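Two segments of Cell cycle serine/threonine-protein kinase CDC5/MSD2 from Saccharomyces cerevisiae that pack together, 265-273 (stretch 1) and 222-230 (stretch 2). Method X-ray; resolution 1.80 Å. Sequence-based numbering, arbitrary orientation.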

# COMPACT_ATOMS: atom_id res chain seq x y z
N PRO A 265 21.61 7.85 8.11
CA PRO A 265 21.90 9.19 7.59
C PRO A 265 22.01 9.24 6.06
O PRO A 265 21.95 10.33 5.50
CB PRO A 265 23.23 9.55 8.25
CG PRO A 265 23.78 8.29 8.79
CD PRO A 265 22.65 7.36 9.03
N GLU A 266 22.17 8.09 5.42
CA GLU A 266 22.31 8.05 3.96
C GLU A 266 20.97 7.96 3.25
O GLU A 266 20.93 7.92 2.02
CB GLU A 266 23.18 6.85 3.53
CG GLU A 266 22.54 5.47 3.69
CD GLU A 266 22.68 4.89 5.08
OE1 GLU A 266 22.91 5.67 6.04
OE2 GLU A 266 22.57 3.66 5.22
N SER A 267 19.88 7.91 4.00
CA SER A 267 18.58 7.63 3.40
C SER A 267 17.97 8.86 2.75
O SER A 267 16.97 8.74 2.04
CB SER A 267 17.62 7.05 4.44
OG SER A 267 17.50 7.91 5.57
N ASN A 268 18.55 10.04 2.97
CA ASN A 268 18.11 11.24 2.26
C ASN A 268 16.62 11.52 2.48
O ASN A 268 15.86 11.74 1.54
CB ASN A 268 18.43 11.10 0.77
CG ASN A 268 19.91 11.18 0.48
OD1 ASN A 268 20.68 11.74 1.26
ND2 ASN A 268 20.33 10.61 -0.64
N PHE A 269 16.21 11.52 3.74
CA PHE A 269 14.80 11.57 4.10
C PHE A 269 14.05 12.77 3.52
O PHE A 269 12.93 12.62 3.03
CB PHE A 269 14.66 11.56 5.63
CG PHE A 269 13.28 11.90 6.11
CD1 PHE A 269 12.25 10.98 6.02
CD2 PHE A 269 13.01 13.15 6.65
CE1 PHE A 269 10.98 11.30 6.46
CE2 PHE A 269 11.75 13.47 7.09
CZ PHE A 269 10.73 12.54 7.00
N ARG A 270 14.66 13.95 3.56
CA ARG A 270 13.94 15.16 3.15
C ARG A 270 13.61 15.15 1.66
O ARG A 270 12.54 15.62 1.25
CB ARG A 270 14.76 16.41 3.48
CG ARG A 270 14.04 17.72 3.15
CD ARG A 270 12.73 17.87 3.93
NE ARG A 270 11.55 17.67 3.09
CZ ARG A 270 10.29 17.87 3.50
NH1 ARG A 270 10.05 18.27 4.74
NH2 ARG A 270 9.28 17.66 2.67
N GLU A 271 14.51 14.62 0.84
CA GLU A 271 14.25 14.51 -0.58
C GLU A 271 13.14 13.49 -0.82
O GLU A 271 12.27 13.69 -1.67
CB GLU A 271 15.52 14.12 -1.34
CG GLU A 271 15.30 13.77 -2.81
CD GLU A 271 14.69 14.92 -3.61
OE1 GLU A 271 14.77 16.08 -3.16
OE2 GLU A 271 14.14 14.65 -4.70
N LYS A 272 13.17 12.40 -0.07
CA LYS A 272 12.17 11.35 -0.23
C LYS A 272 10.79 11.85 0.18
O LYS A 272 9.81 11.55 -0.49
CB LYS A 272 12.57 10.11 0.56
CG LYS A 272 13.71 9.35 -0.11
CD LYS A 272 14.23 8.20 0.74
CE LYS A 272 15.29 7.40 -0.02
NZ LYS A 272 16.04 8.21 -1.04
N LEU A 273 10.72 12.61 1.27
CA LEU A 273 9.43 13.13 1.72
C LEU A 273 8.85 14.11 0.70
O LEU A 273 7.64 14.17 0.50
CB LEU A 273 9.56 13.81 3.08
CG LEU A 273 8.23 14.20 3.74
CD1 LEU A 273 7.38 12.96 4.05
CD2 LEU A 273 8.47 15.00 5.01
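Stretch 2 (222-230) NFKDHHKMA

Stretch 2 is a hairpin-like segment that lies against the loop and first helical turn of stretch 1. It enters as a strand at Asn222 and Phe223, bends through a type I turn from Phe223 to His226, and leaves as a strand from Lys228 to Ala230. The turn is closed by a hydrogen bond from His226 N to Phe223 O at 2.9 Å. Phe223 N also donates a hydrogen bond to His227 O at 3.1 Å, which ties the two arms together. Stretch 1 is loop or turn at its start and helix from Phe269 onward. In backbone register, Ser267 lies nearest His227, with CA atoms 6.7 Å apart, and Lys272 nearest Phe223, with CA atoms 8.1 Å apart. These two pairs run in opposite order along the stretches. The side chains of stretch 1 do not follow that order: Phe269 reaches on to Met229, and Lys272 spans Phe223 to Met229.

Pro265 is out of reach of stretch 2. Glu266 makes the first contact: its CG lies 3.9 Å from His227 NE2. Ser267 follows with its backbone over the same ring. Ser267 CA is 4.2 Å from the centroid of the His227 imidazole, over the face, in a CH-pi contact. Asn268 makes no contact with stretch 2. It occupies the N-cap position, but its side chain makes no capping bond. Its backbone O accepts a hydrogen bond from Lys272 N at 3.2 Å, within the first helical turn.

Phe269 points its CA-to-CB bond away from stretch 2, yet the end of its side chain comes back nearer. Phe269 CE1 meets Met229 CE at 3.7 Å, an apolar contact. Arg270 and Glu271 make no contact with stretch 2.

Lys272 is the centre of the packing and has the largest area covered by the other stretch. Its CA-to-CB bond points toward stretch 2, and its long aliphatic chain serves several neighbours at once. Lys272 CB is 3.6 Å from Phe223 CZ and 3.9 Å from Met229 SD. Lys272 CG sits over the face of the Phe223 ring, 3.7 Å from the centroid. Further out, Lys272 CE lies 3.9 Å from His227 CB. The chain ends in a salt bridge, with Lys272 NZ donating a hydrogen bond to Asp225 OD2 at 3.1 Å. The position of that oxygen is less certain, because it is modelled too close to a neighbour. The other carboxylate oxygen, Asp225 OD1, accepts a hydrogen bond from His227 N at 3.0 Å, just past the turn. Lys272 NZ is also 4.8 Å from the Phe223 ring centroid, an off-centre cation-pi contact. The CA-to-CB bond of Leu273 points away, and the residue makes no contact.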

# COMPACT_ATOMS: atom_id res chain seq x y z
N ASN A 222 8.81 2.70 -2.63
CA ASN A 222 10.07 1.99 -2.85
C ASN A 222 10.96 2.80 -3.79
O ASN A 222 10.68 2.90 -4.98
CB ASN A 222 9.83 0.60 -3.44
CG ASN A 222 9.18 -0.36 -2.47
OD1 ASN A 222 8.77 0.02 -1.37
ND2 ASN A 222 9.08 -1.62 -2.87
N PHE A 223 12.04 3.36 -3.24
CA PHE A 223 12.94 4.20 -4.03
C PHE A 223 14.05 3.37 -4.67
O PHE A 223 14.31 2.24 -4.25
CB PHE A 223 13.53 5.30 -3.14
CG PHE A 223 12.49 6.18 -2.50
CD1 PHE A 223 12.04 7.32 -3.14
CD2 PHE A 223 11.94 5.85 -1.27
CE1 PHE A 223 11.07 8.13 -2.56
CE2 PHE A 223 10.97 6.65 -0.69
CZ PHE A 223 10.54 7.79 -1.33
N LYS A 224 14.67 3.93 -5.70
CA LYS A 224 15.71 3.25 -6.47
C LYS A 224 16.86 2.70 -5.62
O LYS A 224 17.49 1.71 -5.97
CB LYS A 224 16.29 4.20 -7.52
CG LYS A 224 15.30 4.60 -8.60
N ASP A 225 17.12 3.36 -4.49
CA ASP A 225 18.24 3.00 -3.62
C ASP A 225 17.88 1.88 -2.65
O ASP A 225 18.65 1.57 -1.73
CB ASP A 225 18.73 4.23 -2.85
CG ASP A 225 17.65 4.82 -1.95
OD1 ASP A 225 16.51 4.33 -1.98
OD2 ASP A 225 17.95 5.80 -1.22
N HIS A 226 16.72 1.28 -2.86
CA HIS A 226 16.23 0.16 -2.05
C HIS A 226 15.92 0.57 -0.62
O HIS A 226 15.67 -0.29 0.24
CB HIS A 226 17.24 -0.99 -2.05
CG HIS A 226 16.61 -2.34 -1.85
ND1 HIS A 226 15.62 -2.82 -2.68
CD2 HIS A 226 16.81 -3.29 -0.91
CE1 HIS A 226 15.24 -4.02 -2.26
NE2 HIS A 226 15.95 -4.32 -1.18
N HIS A 227 15.96 1.87 -0.34
CA HIS A 227 15.36 2.37 0.88
C HIS A 227 13.86 2.46 0.60
O HIS A 227 13.46 2.90 -0.47
CB HIS A 227 15.93 3.74 1.28
CG HIS A 227 17.41 3.74 1.52
ND1 HIS A 227 17.98 3.10 2.60
CD2 HIS A 227 18.43 4.31 0.84
CE1 HIS A 227 19.29 3.28 2.57
NE2 HIS A 227 19.59 4.01 1.51
N LYS A 228 13.06 1.99 1.55
CA LYS A 228 11.61 2.07 1.42
C LYS A 228 11.03 2.81 2.59
O LYS A 228 11.54 2.74 3.71
CB LYS A 228 10.98 0.68 1.33
CG LYS A 228 11.70 -0.29 0.44
CD LYS A 228 10.99 -1.64 0.48
CE LYS A 228 11.85 -2.75 -0.08
NZ LYS A 228 12.69 -2.27 -1.19
N MET A 229 9.93 3.51 2.33
CA MET A 229 9.22 4.22 3.37
C MET A 229 7.74 3.96 3.23
O MET A 229 7.21 3.95 2.11
CB MET A 229 9.53 5.71 3.30
CG MET A 229 10.94 6.06 3.75
SD MET A 229 11.39 7.76 3.40
CE MET A 229 9.98 8.65 4.06
N ALA A 230 7.08 3.74 4.36
CA ALA A 230 5.64 3.59 4.39
C ALA A 230 5.03 4.67 5.29
O ALA A 230 5.50 4.90 6.40
CB ALA A 230 5.25 2.21 4.88